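Local coordinates for probable spore coat polysaccharide biosynthesis protein E (Chromobacterium violaceum ATCC 12472, PDB 3G8R) that probably acts as an N-acylneuraminate-9-phosphate synthase, this chain holding its zinc-binding NeuB barrel and the SAF domain, at residues D105-A109 and H110-I114; I115-S119 and C120-D124; W125-L128 and E129-R133; K152-S155 and F156-R160; H168-E172 and Y173-D177. One frame throughout, in Å; residues are numbered along the deposited sequence.

Overall arrangement
All five contacts are local and lie in the NeuB part, an eight-stranded parallel barrel. Contact 2 is the buried one; the other four are partly buried. Contacts 1, 3 and 4 belong to the outer helices 101-109, 125-132 and 147-158. They combine backbone helix bonds with aliphatic packing. Contact 1 meets contact 3 through a salt bridge from Asp105 and a long, weak ion pair from Glu108 to Arg130. Contact 3 packs on contact 4, as with Ala132 on Phe156. Contact 2 runs from strand 114-117 into its loop and relies on weak backbone bonds. Contact 5, in the loop after strand 164-168, uses a threonine hydroxyl. Contacts 2, 3 and 5 also touch the second subunit.

Contact 1: D105-A109 and H110-I114; sequences DLIEA and HGIEI
Leu106 and His110 lie one turn apart where helix 101-109 ends. Backbone bonds close the turn. His110 N donates to Leu106 O at 3.1 Å. Gly111 N then reaches back to Glu108 O at 2.9 Å, with the donor above the carbonyl plane. Ile112 N makes a weak bond to Ile107 O at 3.4 Å. The last two bonds, with the positive phi of Gly111 (61°), make a Schellman motif.

Apolar contacts flank these bonds. The methyl CD2 of Leu106 sits over one face of the His110 imidazole, 3.5 Å from His110 CE1. Ile107 CG2 meets Ile112 CB at 3.8 Å, and the two side chains cross at about a right angle. This pair spans the motif in the usual place for its hydrophobic contact. Both isoleucines also pack on Tyr47 of strand 40-47.

The polar ends turn to other parts of the barrel. His110 ND1 is hydrogen-bonded to Tyr47 OH, and Glu108 OE1 to Ser134 OG. The bond at ND1 probably fixes the rotation of the imidazole, with Leu106 CD2 on one face. The helix ends at Gly111 and the two backbone bonds close it, while apolar side chains tie its end to the barrel.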
loop_
_atom_site.group_PDB
_atom_site.type_symbol
_atom_site.label_atom_id
_atom_site.label_comp_id
_atom_site.label_asym_id
_atom_site.label_seq_id
_atom_site.Cartn_x
_atom_site.Cartn_y
_atom_site.Cartn_z
ATOM N N ASP A 105 18.219 -24.589 22.322
ATOM C CA ASP A 105 17.958 -25.610 23.322
ATOM C C ASP A 105 17.125 -24.987 24.403
ATOM O O ASP A 105 16.074 -25.519 24.796
ATOM C CB ASP A 105 19.260 -26.117 23.917
ATOM C CG ASP A 105 19.970 -27.098 23.007
ATOM O OD1 ASP A 105 19.297 -28.023 22.501
ATOM O OD2 ASP A 105 21.206 -26.959 22.811
ATOM N N LEU A 106 17.597 -23.829 24.847
ATOM C CA LEU A 106 16.971 -23.088 25.897
ATOM C C LEU A 106 15.544 -22.678 25.518
ATOM O O LEU A 106 14.604 -22.862 26.316
ATOM C CB LEU A 106 17.804 -21.853 26.193
ATOM C CG LEU A 106 18.092 -21.472 27.645
ATOM C CD1 LEU A 106 18.373 -19.959 27.748
ATOM C CD2 LEU A 106 16.967 -21.910 28.597
ATOM N N ILE A 107 15.372 -22.123 24.314
ATOM C CA ILE A 107 14.034 -21.781 23.850
ATOM C C ILE A 107 13.074 -22.952 24.034
ATOM O O ILE A 107 11.947 -22.732 24.428
ATOM C CB ILE A 107 14.018 -21.321 22.373
ATOM C CG1 ILE A 107 14.297 -19.813 22.257
ATOM C CG2 ILE A 107 12.676 -21.666 21.692
ATOM C CD1 ILE A 107 14.802 -19.405 20.879
ATOM N N GLU A 108 13.532 -24.178 23.766
ATOM C CA GLU A 108 12.719 -25.390 23.938
ATOM C C GLU A 108 12.272 -25.591 25.398
ATOM O O GLU A 108 11.067 -25.784 25.687
ATOM C CB GLU A 108 13.493 -26.634 23.492
ATOM C CG GLU A 108 14.077 -26.583 22.081
ATOM C CD GLU A 108 13.137 -27.095 21.004
ATOM O OE1 GLU A 108 13.598 -27.223 19.847
ATOM O OE2 GLU A 108 11.952 -27.374 21.306
ATOM N N ALA A 109 13.250 -25.550 26.300
ATOM C CA ALA A 109 12.999 -25.693 27.724
ATOM C C ALA A 109 11.939 -24.715 28.259
ATOM O O ALA A 109 11.126 -25.050 29.156
ATOM C CB ALA A 109 14.290 -25.527 28.483
ATOM N N HIS A 110 11.949 -23.509 27.698
ATOM C CA HIS A 110 11.090 -22.464 28.175
ATOM C C HIS A 110 9.700 -22.575 27.596
ATOM O O HIS A 110 8.790 -21.872 28.017
ATOM C CB HIS A 110 11.721 -21.142 27.860
ATOM C CG HIS A 110 12.887 -20.820 28.736
ATOM N ND1 HIS A 110 13.513 -19.590 28.725
ATOM C CD2 HIS A 110 13.526 -21.559 29.676
ATOM C CE1 HIS A 110 14.500 -19.594 29.604
ATOM N NE2 HIS A 110 14.522 -20.773 30.203
ATOM N N GLY A 111 9.514 -23.490 26.657
ATOM C CA GLY A 111 8.206 -23.635 25.994
ATOM C C GLY A 111 7.781 -22.368 25.257
ATOM O O GLY A 111 6.607 -21.978 25.268
ATOM N N ILE A 112 8.758 -21.722 24.628
ATOM C CA ILE A 112 8.506 -20.610 23.732
ATOM C C ILE A 112 7.831 -21.170 22.484
ATOM O O ILE A 112 8.199 -22.237 22.035
ATOM C CB ILE A 112 9.819 -19.875 23.403
ATOM C CG1 ILE A 112 10.174 -18.934 24.561
ATOM C CG2 ILE A 112 9.702 -19.100 22.091
ATOM C CD1 ILE A 112 11.610 -18.954 24.943
ATOM N N GLU A 113 6.843 -20.452 21.948
ATOM C CA GLU A 113 6.006 -20.917 20.836
ATOM C C GLU A 113 6.610 -20.701 19.460
ATOM O O GLU A 113 6.326 -21.493 18.556
ATOM C CB GLU A 113 4.635 -20.246 20.870
ATOM C CG GLU A 113 3.858 -20.459 22.171
ATOM C CD GLU A 113 2.678 -19.500 22.323
ATOM O OE1 GLU A 113 1.749 -19.547 21.468
ATOM O OE2 GLU A 113 2.694 -18.698 23.295
ATOM N N ILE A 114 7.417 -19.647 19.299
ATOM C CA ILE A 114 7.960 -19.227 17.981
ATOM C C ILE A 114 9.461 -18.767 17.960
ATOM O O ILE A 114 9.988 -18.220 18.949
ATOM C CB ILE A 114 7.068 -18.103 17.393
ATOM C CG1 ILE A 114 5.633 -18.602 17.156
ATOM C CG2 ILE A 114 7.686 -17.500 16.114
ATOM C CD1 ILE A 114 4.598 -17.511 16.765
#

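Contact 2: I115-S119 and C120-D124; sequences IKIAS and CSFTD
Ile117 packs against Phe122 just past strand 114-117, the fourth strand of the TIM barrel. The chain turns here into helix 125-132. With CG1 of Ile117 beside the backbone N (chi1 -62°), CG2 falls anti to N and faces the turn. This methyl comes to 3.8 Å from Phe122 CA and to 4.3 Å from Phe122 CD2, meeting the ring obliquely. Ile117 also packs on Leu128 and Ile131 of the helix.

At Ala118 the carbonyl O accepts a weak bond from Ser121 N at 3.1 Å. Ala118 CB touches Cys120 SG at 3.7 Å. The sulfur reaches it because chi1 of Cys120 (55°) sets SG between the backbone N and the carbonyl carbon.

Ser119 follows. Its O accepts a second weak bond, from Phe122 N at 3.3 Å. Its side chain is about 7 Å from the zinc ion and also packs on Leu275 of the second subunit. Cys120 O is hydrogen-bonded to Arg279 of that subunit.

The segment 120-124 closes as a type I turn from Ser121 to Asp124. Asp124 is the N-cap of the next helix and forms a salt bridge to Arg280 of the second subunit. Within the turn, Asp124 N donates to Ser121 O at 3.0 Å.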
loop_
_atom_site.group_PDB
_atom_site.type_symbol
_atom_site.label_atom_id
_atom_site.label_comp_id
_atom_site.label_asym_id
_atom_site.label_seq_id
_atom_site.Cartn_x
_atom_site.Cartn_y
_atom_site.Cartn_z
ATOM N N ILE A 115 10.129 -18.984 16.829
ATOM C CA ILE A 115 11.530 -18.605 16.662
ATOM C C ILE A 115 11.724 -17.438 15.699
ATOM O O ILE A 115 11.437 -17.568 14.519
ATOM C CB ILE A 115 12.397 -19.813 16.180
ATOM C CG1 ILE A 115 12.493 -20.862 17.287
ATOM C CG2 ILE A 115 13.817 -19.363 15.764
ATOM C CD1 ILE A 115 12.835 -22.267 16.810
ATOM N N LYS A 116 12.208 -16.295 16.173
ATOM C CA LYS A 116 12.625 -15.285 15.197
ATOM C C LYS A 116 14.060 -15.539 14.823
ATOM O O LYS A 116 14.879 -15.833 15.682
ATOM C CB LYS A 116 12.483 -13.852 15.689
ATOM C CG LYS A 116 11.781 -12.965 14.674
ATOM C CD LYS A 116 12.691 -12.233 13.681
ATOM C CE LYS A 116 13.195 -10.913 14.284
ATOM N NZ LYS A 116 13.376 -9.813 13.257
ATOM N N ILE A 117 14.361 -15.459 13.543
ATOM C CA ILE A 117 15.732 -15.355 13.116
ATOM C C ILE A 117 16.094 -13.885 12.863
ATOM O O ILE A 117 15.468 -13.220 12.033
ATOM C CB ILE A 117 15.922 -16.143 11.828
ATOM C CG1 ILE A 117 15.622 -17.612 12.086
ATOM C CG2 ILE A 117 17.336 -15.929 11.224
ATOM C CD1 ILE A 117 15.805 -18.494 10.853
ATOM N N ALA A 118 17.099 -13.367 13.546
ATOM C CA ALA A 118 17.564 -12.018 13.251
ATOM C C ALA A 118 18.238 -11.935 11.878
ATOM O O ALA A 118 18.732 -12.927 11.343
ATOM C CB ALA A 118 18.521 -11.553 14.321
ATOM N N SER A 119 18.287 -10.738 11.319
ATOM C CA SER A 119 18.846 -10.550 9.992
ATOM C C SER A 119 20.311 -10.895 9.959
ATOM O O SER A 119 20.831 -11.251 8.909
ATOM C CB SER A 119 18.673 -9.096 9.537
ATOM O OG SER A 119 17.765 -8.424 10.387
ATOM N N CYS A 120 20.981 -10.752 11.102
ATOM C CA CYS A 120 22.432 -10.992 11.209
ATOM C C CYS A 120 22.722 -12.479 11.169
ATOM O O CYS A 120 23.736 -12.921 10.589
ATOM C CB CYS A 120 23.001 -10.374 12.486
ATOM S SG CYS A 120 22.175 -10.914 13.996
ATOM N N SER A 121 21.817 -13.253 11.769
ATOM C CA SER A 121 21.932 -14.694 11.774
ATOM C C SER A 121 21.228 -15.276 10.576
ATOM O O SER A 121 21.132 -16.501 10.465
ATOM C CB SER A 121 21.279 -15.278 13.015
ATOM O OG SER A 121 21.291 -14.361 14.086
ATOM N N PHE A 122 20.697 -14.436 9.689
ATOM C CA PHE A 122 19.923 -14.990 8.594
ATOM C C PHE A 122 20.721 -16.063 7.867
ATOM O O PHE A 122 20.181 -17.103 7.578
ATOM C CB PHE A 122 19.371 -13.939 7.615
ATOM C CG PHE A 122 18.336 -14.497 6.640
ATOM C CD1 PHE A 122 18.616 -14.604 5.269
ATOM C CD2 PHE A 122 17.084 -14.940 7.094
ATOM C CE1 PHE A 122 17.669 -15.141 4.355
ATOM C CE2 PHE A 122 16.139 -15.467 6.192
ATOM C CZ PHE A 122 16.445 -15.566 4.815
ATOM N N THR A 123 22.005 -15.841 7.611
ATOM C CA THR A 123 22.810 -16.852 6.910
ATOM C C THR A 123 23.795 -17.610 7.817
ATOM O O THR A 123 24.715 -18.275 7.348
ATOM C CB THR A 123 23.561 -16.241 5.718
ATOM O OG1 THR A 123 24.197 -15.016 6.120
ATOM C CG2 THR A 123 22.610 -15.949 4.621
ATOM N N ASP A 124 23.600 -17.490 9.118
ATOM C CA ASP A 124 24.380 -18.216 10.100
ATOM C C ASP A 124 23.939 -19.709 10.028
ATOM O O ASP A 124 23.198 -20.224 10.894
ATOM C CB ASP A 124 24.119 -17.568 11.470
ATOM C CG ASP A 124 25.089 -18.008 12.555
ATOM O OD1 ASP A 124 25.310 -19.231 12.674
ATOM O OD2 ASP A 124 25.596 -17.120 13.313
#

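Contact 3: W125-L128 and E129-R133; sequences WPLL and ERIAR
Ile131 leans back on Leu127 and Leu128 along helix 125-132. This helix links strands 114-117 and 138-141 in a beta-alpha-beta unit of the barrel.

The Ile131 side chain starts at CB, which lies 3.5 Å from Leu128 O. Next, CG1 comes to 3.2 Å from Leu127 O. With chi1 at -69° and chi2 at 172°, the chain runs extended toward the previous turn. Its tip, CD1, meets Leu127 CG at 3.9 Å and Leu128 CD2 at 4.3 Å. The side chain thus passes a backbone carbonyl before its tip reaches the branch carbon of Leu127 and a methyl of Leu128. Ile131 also packs on Ile115 and Ile117 of strand 114-117, and on Val104 of helix 101-109. This is the barrel-facing side of the helix.

Backbone bonds run along the helix. Glu129 N donates to Trp125 O at 2.8 Å with an N-H...O angle of 169°, and Ala132 N to Leu128 O, also at 2.8 Å. Arg130 N donates to Pro126 O and Ile131 N to Leu127 O, the latter bond more bent than the other three.

The other sides meet helix 101-109 and the second subunit. The end of Arg130 leads away to a salt bridge with Asp105. Pro126 packs on Ala312 of the second subunit, and Glu129 on Lys317 of that subunit. Glu129 runs back along the first turn, and its OE1 lies 3.3 Å from Pro126 CA.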
loop_
_atom_site.group_PDB
_atom_site.type_symbol
_atom_site.label_atom_id
_atom_site.label_comp_id
_atom_site.label_asym_id
_atom_site.label_seq_id
_atom_site.Cartn_x
_atom_site.Cartn_y
_atom_site.Cartn_z
ATOM N N TRP A 125 24.418 -20.376 8.973
ATOM C CA TRP A 125 23.987 -21.721 8.569
ATOM C C TRP A 125 23.931 -22.759 9.670
ATOM O O TRP A 125 22.935 -23.469 9.804
ATOM C CB TRP A 125 24.898 -22.236 7.465
ATOM C CG TRP A 125 24.924 -21.326 6.303
ATOM C CD1 TRP A 125 26.011 -20.648 5.795
ATOM C CD2 TRP A 125 23.798 -20.960 5.494
ATOM N NE1 TRP A 125 25.628 -19.902 4.709
ATOM C CE2 TRP A 125 24.276 -20.063 4.502
ATOM C CE3 TRP A 125 22.430 -21.293 5.516
ATOM C CZ2 TRP A 125 23.418 -19.478 3.536
ATOM C CZ3 TRP A 125 21.579 -20.717 4.557
ATOM C CH2 TRP A 125 22.080 -19.816 3.584
ATOM N N PRO A 126 25.004 -22.860 10.460
ATOM C CA PRO A 126 24.960 -23.783 11.589
ATOM C C PRO A 126 23.788 -23.474 12.506
ATOM O O PRO A 126 23.173 -24.408 13.033
ATOM C CB PRO A 126 26.271 -23.509 12.329
ATOM C CG PRO A 126 27.156 -22.877 11.321
ATOM C CD PRO A 126 26.282 -22.128 10.383
ATOM N N LEU A 127 23.481 -22.189 12.710
ATOM C CA LEU A 127 22.364 -21.828 13.575
ATOM C C LEU A 127 21.059 -22.271 12.949
ATOM O O LEU A 127 20.142 -22.694 13.666
ATOM C CB LEU A 127 22.317 -20.322 13.888
ATOM C CG LEU A 127 21.099 -19.912 14.721
ATOM C CD1 LEU A 127 21.041 -20.676 16.061
ATOM C CD2 LEU A 127 20.971 -18.422 14.963
ATOM N N LEU A 128 20.982 -22.165 11.620
ATOM C CA LEU A 128 19.778 -22.566 10.894
ATOM C C LEU A 128 19.566 -24.068 10.977
ATOM O O LEU A 128 18.446 -24.522 11.213
ATOM C CB LEU A 128 19.809 -22.108 9.432
ATOM C CG LEU A 128 19.763 -20.605 9.180
ATOM C CD1 LEU A 128 19.285 -20.320 7.766
ATOM C CD2 LEU A 128 18.867 -19.860 10.169
ATOM N N GLU A 129 20.635 -24.833 10.789
ATOM C CA GLU A 129 20.553 -26.273 10.954
ATOM C C GLU A 129 19.936 -26.579 12.312
ATOM O O GLU A 129 18.985 -27.345 12.380
ATOM C CB GLU A 129 21.918 -26.942 10.801
ATOM C CG GLU A 129 22.392 -27.095 9.347
ATOM C CD GLU A 129 23.919 -27.331 9.205
ATOM O OE1 GLU A 129 24.716 -26.643 9.898
ATOM O OE2 GLU A 129 24.322 -28.187 8.373
ATOM N N ARG A 130 20.432 -25.944 13.379
ATOM C CA ARG A 130 19.890 -26.197 14.719
ATOM C C ARG A 130 18.429 -25.859 14.832
ATOM O O ARG A 130 17.710 -26.549 15.570
ATOM C CB ARG A 130 20.634 -25.495 15.856
ATOM C CG ARG A 130 21.086 -26.503 16.936
ATOM C CD ARG A 130 20.153 -26.774 18.145
ATOM N NE ARG A 130 18.813 -27.282 17.824
ATOM C CZ ARG A 130 17.873 -27.575 18.729
ATOM N NH1 ARG A 130 18.113 -27.451 20.034
ATOM N NH2 ARG A 130 16.673 -27.974 18.326
ATOM N N ILE A 131 17.994 -24.819 14.116
ATOM C CA ILE A 131 16.602 -24.362 14.173
ATOM C C ILE A 131 15.704 -25.308 13.391
ATOM O O ILE A 131 14.595 -25.628 13.805
ATOM C CB ILE A 131 16.469 -22.929 13.631
ATOM C CG1 ILE A 131 17.138 -21.936 14.595
ATOM C CG2 ILE A 131 15.030 -22.590 13.396
ATOM C CD1 ILE A 131 17.261 -20.483 14.093
ATOM N N ALA A 132 16.207 -25.741 12.245
ATOM C CA ALA A 132 15.468 -26.645 11.368
ATOM C C ALA A 132 15.104 -27.928 12.088
ATOM O O ALA A 132 14.033 -28.447 11.904
ATOM C CB ALA A 132 16.276 -26.965 10.135
ATOM N N ARG A 133 15.999 -28.439 12.914
ATOM C CA ARG A 133 15.685 -29.646 13.640
ATOM C C ARG A 133 14.756 -29.368 14.822
ATOM O O ARG A 133 14.604 -30.191 15.695
ATOM C CB ARG A 133 16.952 -30.442 14.000
ATOM C CG ARG A 133 17.756 -30.000 15.196
ATOM C CD ARG A 133 18.798 -31.094 15.572
ATOM N NE ARG A 133 19.995 -31.034 14.719
ATOM C CZ ARG A 133 21.182 -30.561 15.117
ATOM N NH1 ARG A 133 21.355 -30.118 16.369
ATOM N NH2 ARG A 133 22.204 -30.532 14.261
#

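Contact 4: K152-S155 and F156-R160; sequences KVVS and FMLHR
Val153, Val154 and Met157 form the buried side of helix 147-158, the helix of the beta-alpha-beta unit between strands 138-141 and 164-168 of the TIM barrel. Met157, modelled as selenomethionine, puts CG at 4.4 Å from Val153 CG1, while the same CG is closer to the carbonyl, 3.3 Å from Val153 O. Val153 faces Trp125 and Leu128 of helix 125-132. Val154 packs on Ile166 of strand 164-168, and Met157 on Leu164 of the same strand.

Val154 is buried, but its partner Leu158 is exposed. Val154 CG1 meets Leu158 CD1 at 3.7 Å, the two side chains lying side by side and pointing the same way. A chi1 of 160° puts CG1 of Val154 anti to the backbone N, on the side of Leu158.

The solvent side is held by backbone. Lys152 and Ser155 make few side-chain contacts here, but Lys152 O accepts from Phe156 N at 2.8 Å, and Ser155 O from His159 N at 2.9 Å. The Phe156 ring has Val153 O at its edge and packs on Ala132.

Past the helix, Arg160 folds back. Its CD lies above one face of the Phe156 ring, near the rim, and its NH1 donates to Phe156 O at 3.1 Å, with that oxygen in the guanidinium plane.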
loop_
_atom_site.group_PDB
_atom_site.type_symbol
_atom_site.label_atom_id
_atom_site.label_comp_id
_atom_site.label_asym_id
_atom_site.label_seq_id
_atom_site.Cartn_x
_atom_site.Cartn_y
_atom_site.Cartn_z
ATOM N N LYS A 152 17.617 -19.543 -0.804
ATOM C CA LYS A 152 18.116 -20.796 -0.250
ATOM C C LYS A 152 17.344 -21.088 1.016
ATOM O O LYS A 152 16.784 -22.193 1.180
ATOM C CB LYS A 152 19.603 -20.761 0.068
ATOM C CG LYS A 152 20.474 -21.131 -1.105
ATOM C CD LYS A 152 21.946 -20.750 -0.902
ATOM C CE LYS A 152 22.599 -20.413 -2.260
ATOM N NZ LYS A 152 23.498 -19.210 -2.160
ATOM N N VAL A 153 17.285 -20.074 1.875
ATOM C CA VAL A 153 16.667 -20.206 3.164
ATOM C C VAL A 153 15.172 -20.524 3.073
ATOM O O VAL A 153 14.683 -21.386 3.794
ATOM C CB VAL A 153 16.882 -18.947 4.010
ATOM C CG1 VAL A 153 16.005 -19.009 5.226
ATOM C CG2 VAL A 153 18.306 -18.850 4.439
ATOM N N VAL A 154 14.454 -19.831 2.194
ATOM C CA VAL A 154 13.042 -20.112 2.025
ATOM C C VAL A 154 12.871 -21.545 1.569
ATOM O O VAL A 154 12.315 -22.359 2.285
ATOM C CB VAL A 154 12.362 -19.175 1.010
ATOM C CG1 VAL A 154 11.093 -19.778 0.509
ATOM C CG2 VAL A 154 12.018 -17.885 1.651
ATOM N N SER A 155 13.385 -21.844 0.389
ATOM C CA SER A 155 13.323 -23.169 -0.179
ATOM C C SER A 155 13.637 -24.247 0.866
ATOM O O SER A 155 12.873 -25.189 1.047
ATOM C CB SER A 155 14.288 -23.236 -1.364
ATOM O OG SER A 155 14.622 -24.562 -1.710
ATOM N N PHE A 156 14.735 -24.075 1.580
ATOM C CA PHE A 156 15.198 -25.100 2.478
ATOM C C PHE A 156 14.255 -25.317 3.644
ATOM O O PHE A 156 13.983 -26.446 3.996
ATOM C CB PHE A 156 16.608 -24.766 2.938
ATOM C CG PHE A 156 16.924 -25.170 4.358
ATOM C CD1 PHE A 156 16.695 -24.294 5.407
ATOM C CD2 PHE A 156 17.499 -26.401 4.629
ATOM C CE1 PHE A 156 16.998 -24.645 6.708
ATOM C CE2 PHE A 156 17.815 -26.763 5.929
ATOM C CZ PHE A 156 17.565 -25.873 6.972
HETATM N N MSE A 157 13.760 -24.233 4.232
HETATM C CA MSE A 157 12.726 -24.305 5.256
HETATM C C MSE A 157 11.397 -24.855 4.734
HETATM O O MSE A 157 10.737 -25.627 5.416
HETATM C CB MSE A 157 12.523 -22.925 5.880
HETATM C CG MSE A 157 13.713 -22.450 6.742
HETATM SE SE MSE A 157 13.845 -23.275 8.338
HETATM C CE MSE A 157 15.467 -22.797 8.883
ATOM N N LEU A 158 10.991 -24.467 3.530
ATOM C CA LEU A 158 9.670 -24.861 3.019
ATOM C C LEU A 158 9.641 -26.338 2.682
ATOM O O LEU A 158 8.615 -27.023 2.816
ATOM C CB LEU A 158 9.298 -24.063 1.777
ATOM C CG LEU A 158 8.655 -22.686 1.924
ATOM C CD1 LEU A 158 8.220 -22.155 0.549
ATOM C CD2 LEU A 158 7.505 -22.631 2.908
ATOM N N HIS A 159 10.773 -26.807 2.178
ATOM C CA HIS A 159 10.977 -28.205 1.978
ATOM C C HIS A 159 11.371 -28.701 3.348
ATOM O O HIS A 159 12.304 -28.163 3.952
ATOM C CB HIS A 159 12.127 -28.411 1.021
ATOM C CG HIS A 159 12.332 -29.836 0.654
ATOM N ND1 HIS A 159 13.389 -30.578 1.131
ATOM C CD2 HIS A 159 11.593 -30.670 -0.116
ATOM C CE1 HIS A 159 13.309 -31.805 0.649
ATOM N NE2 HIS A 159 12.231 -31.884 -0.114
ATOM N N ARG A 160 10.671 -29.711 3.851
ATOM C CA ARG A 160 10.756 -30.032 5.282
ATOM C C ARG A 160 9.745 -29.193 6.104
ATOM O O ARG A 160 9.858 -29.036 7.324
ATOM C CB ARG A 160 12.204 -29.950 5.803
ATOM C CG ARG A 160 12.542 -28.761 6.649
ATOM C CD ARG A 160 14.037 -28.518 6.678
ATOM N NE ARG A 160 14.842 -29.727 6.465
ATOM C CZ ARG A 160 15.544 -29.994 5.356
ATOM N NH1 ARG A 160 15.547 -29.145 4.315
ATOM N NH2 ARG A 160 16.241 -31.130 5.285
#

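Contact 5: H168-E172 and Y173-D177; sequences HCVAE and YPTPD
With chi1 of Thr175 at -46°, OG1 stands beside its own backbone N and faces the carbonyl of Glu172. The hydroxyl donates to Glu172 O at 2.7 Å, tilted 27° from the carbonyl plane. The other branch of Thr175 is anti to N, and its methyl CG2 meets Val170 CB at 4.1 Å. One threonine thus touches two points of the segment 168-172.

Tyr173 has chi1 of -75°, which turns its ring back to Ala171, met obliquely. CE1 of the ring lies 4.0 Å from Ala171 CB. Ala171 is the centre of an inverse gamma turn, with a weak bond from Glu172 N to Val170 O at 3.1 Å. A cis peptide bond joins Tyr173 to Pro174, and the chain then doubles back.

The extended Glu172 side chain crosses Pro176 at about a right angle, with OE2 3.5 Å from Pro176 CD. The same oxygen is hydrogen-bonded to His179 ND1. Ala171 N is hydrogen-bonded to Glu271 of the second subunit.

The side chain of Tyr173 is about 4 Å from the zinc ion, which His202 and His225 bind. Its ring meets that of His202 at about 45°. Val170 O is hydrogen-bonded to His202 ND1, which probably helps set this ligand's orientation. The loop follows barrel strand 164-168 and borders the zinc site at the C-terminal ends of the strands, where TIM barrels carry their active sites.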
loop_
_atom_site.group_PDB
_atom_site.type_symbol
_atom_site.label_atom_id
_atom_site.label_comp_id
_atom_site.label_asym_id
_atom_site.label_seq_id
_atom_site.Cartn_x
_atom_site.Cartn_y
_atom_site.Cartn_z
ATOM N N HIS A 168 10.381 -7.891 6.015
ATOM C CA HIS A 168 11.227 -6.832 5.523
ATOM C C HIS A 168 11.790 -6.134 6.755
ATOM O O HIS A 168 11.108 -6.000 7.767
ATOM C CB HIS A 168 10.464 -5.882 4.593
ATOM C CG HIS A 168 11.171 -4.594 4.351
ATOM N ND1 HIS A 168 12.386 -4.521 3.701
ATOM C CD2 HIS A 168 10.845 -3.318 4.680
ATOM C CE1 HIS A 168 12.774 -3.261 3.643
ATOM N NE2 HIS A 168 11.845 -2.508 4.205
ATOM N N CYS A 169 13.066 -5.787 6.708
ATOM C CA CYS A 169 13.565 -4.813 7.623
ATOM C C CYS A 169 14.850 -4.203 7.129
ATOM O O CYS A 169 15.492 -4.710 6.221
ATOM C CB CYS A 169 13.693 -5.354 9.053
ATOM S SG CYS A 169 14.998 -6.493 9.377
ATOM N N VAL A 170 15.186 -3.074 7.727
ATOM C CA VAL A 170 16.398 -2.382 7.393
ATOM C C VAL A 170 17.254 -2.266 8.652
ATOM O O VAL A 170 16.766 -1.913 9.746
ATOM C CB VAL A 170 16.091 -1.006 6.814
ATOM C CG1 VAL A 170 17.356 -0.365 6.300
ATOM C CG2 VAL A 170 15.058 -1.134 5.694
ATOM N N ALA A 171 18.537 -2.578 8.482
ATOM C CA ALA A 171 19.492 -2.543 9.563
ATOM C C ALA A 171 20.092 -1.147 9.717
ATOM O O ALA A 171 21.305 -0.962 9.681
ATOM C CB ALA A 171 20.563 -3.590 9.336
ATOM N N GLU A 172 19.253 -0.144 9.861
ATOM C CA GLU A 172 19.758 1.143 10.288
ATOM C C GLU A 172 19.001 1.456 11.532
ATOM O O GLU A 172 17.770 1.286 11.612
ATOM C CB GLU A 172 19.626 2.216 9.219
ATOM C CG GLU A 172 20.502 1.925 8.007
ATOM C CD GLU A 172 20.102 2.706 6.762
ATOM O OE1 GLU A 172 20.387 2.219 5.629
ATOM O OE2 GLU A 172 19.520 3.808 6.911
ATOM N N TYR A 173 19.763 1.864 12.529
ATOM C CA TYR A 173 19.287 1.844 13.887
ATOM C C TYR A 173 19.453 3.236 14.424
ATOM O O TYR A 173 20.507 3.556 14.947
ATOM C CB TYR A 173 20.154 0.873 14.686
ATOM C CG TYR A 173 19.900 -0.612 14.427
ATOM C CD1 TYR A 173 20.615 -1.320 13.448
ATOM C CD2 TYR A 173 18.975 -1.314 15.190
ATOM C CE1 TYR A 173 20.401 -2.700 13.224
ATOM C CE2 TYR A 173 18.758 -2.687 14.991
ATOM C CZ TYR A 173 19.466 -3.369 14.002
ATOM O OH TYR A 173 19.212 -4.713 13.843
ATOM N N PRO A 174 18.443 4.096 14.292
ATOM C CA PRO A 174 17.108 4.014 13.711
ATOM C C PRO A 174 17.145 4.216 12.211
ATOM O O PRO A 174 18.201 4.533 11.645
ATOM C CB PRO A 174 16.405 5.207 14.336
ATOM C CG PRO A 174 17.503 6.188 14.449
ATOM C CD PRO A 174 18.700 5.429 14.859
ATOM N N THR A 175 15.992 4.058 11.577
ATOM C CA THR A 175 15.913 4.114 10.122
ATOM C C THR A 175 15.302 5.417 9.645
ATOM O O THR A 175 14.209 5.772 10.060
ATOM C CB THR A 175 15.118 2.942 9.565
ATOM O OG1 THR A 175 15.545 1.722 10.209
ATOM C CG2 THR A 175 15.302 2.852 8.078
ATOM N N PRO A 176 16.038 6.164 8.811
ATOM C CA PRO A 176 15.488 7.374 8.191
ATOM C C PRO A 176 14.240 7.087 7.362
ATOM O O PRO A 176 14.117 6.031 6.755
ATOM C CB PRO A 176 16.621 7.860 7.273
ATOM C CG PRO A 176 17.864 7.349 7.860
ATOM C CD PRO A 176 17.513 6.106 8.712
ATOM N N ASP A 177 13.329 8.051 7.338
ATOM C CA ASP A 177 12.096 7.975 6.572
ATOM C C ASP A 177 12.415 7.684 5.136
ATOM O O ASP A 177 11.901 6.738 4.578
ATOM C CB ASP A 177 11.368 9.295 6.679
ATOM C CG ASP A 177 11.061 9.676 8.110
ATOM O OD1 ASP A 177 11.768 9.186 9.010
ATOM O OD2 ASP A 177 10.112 10.456 8.334
#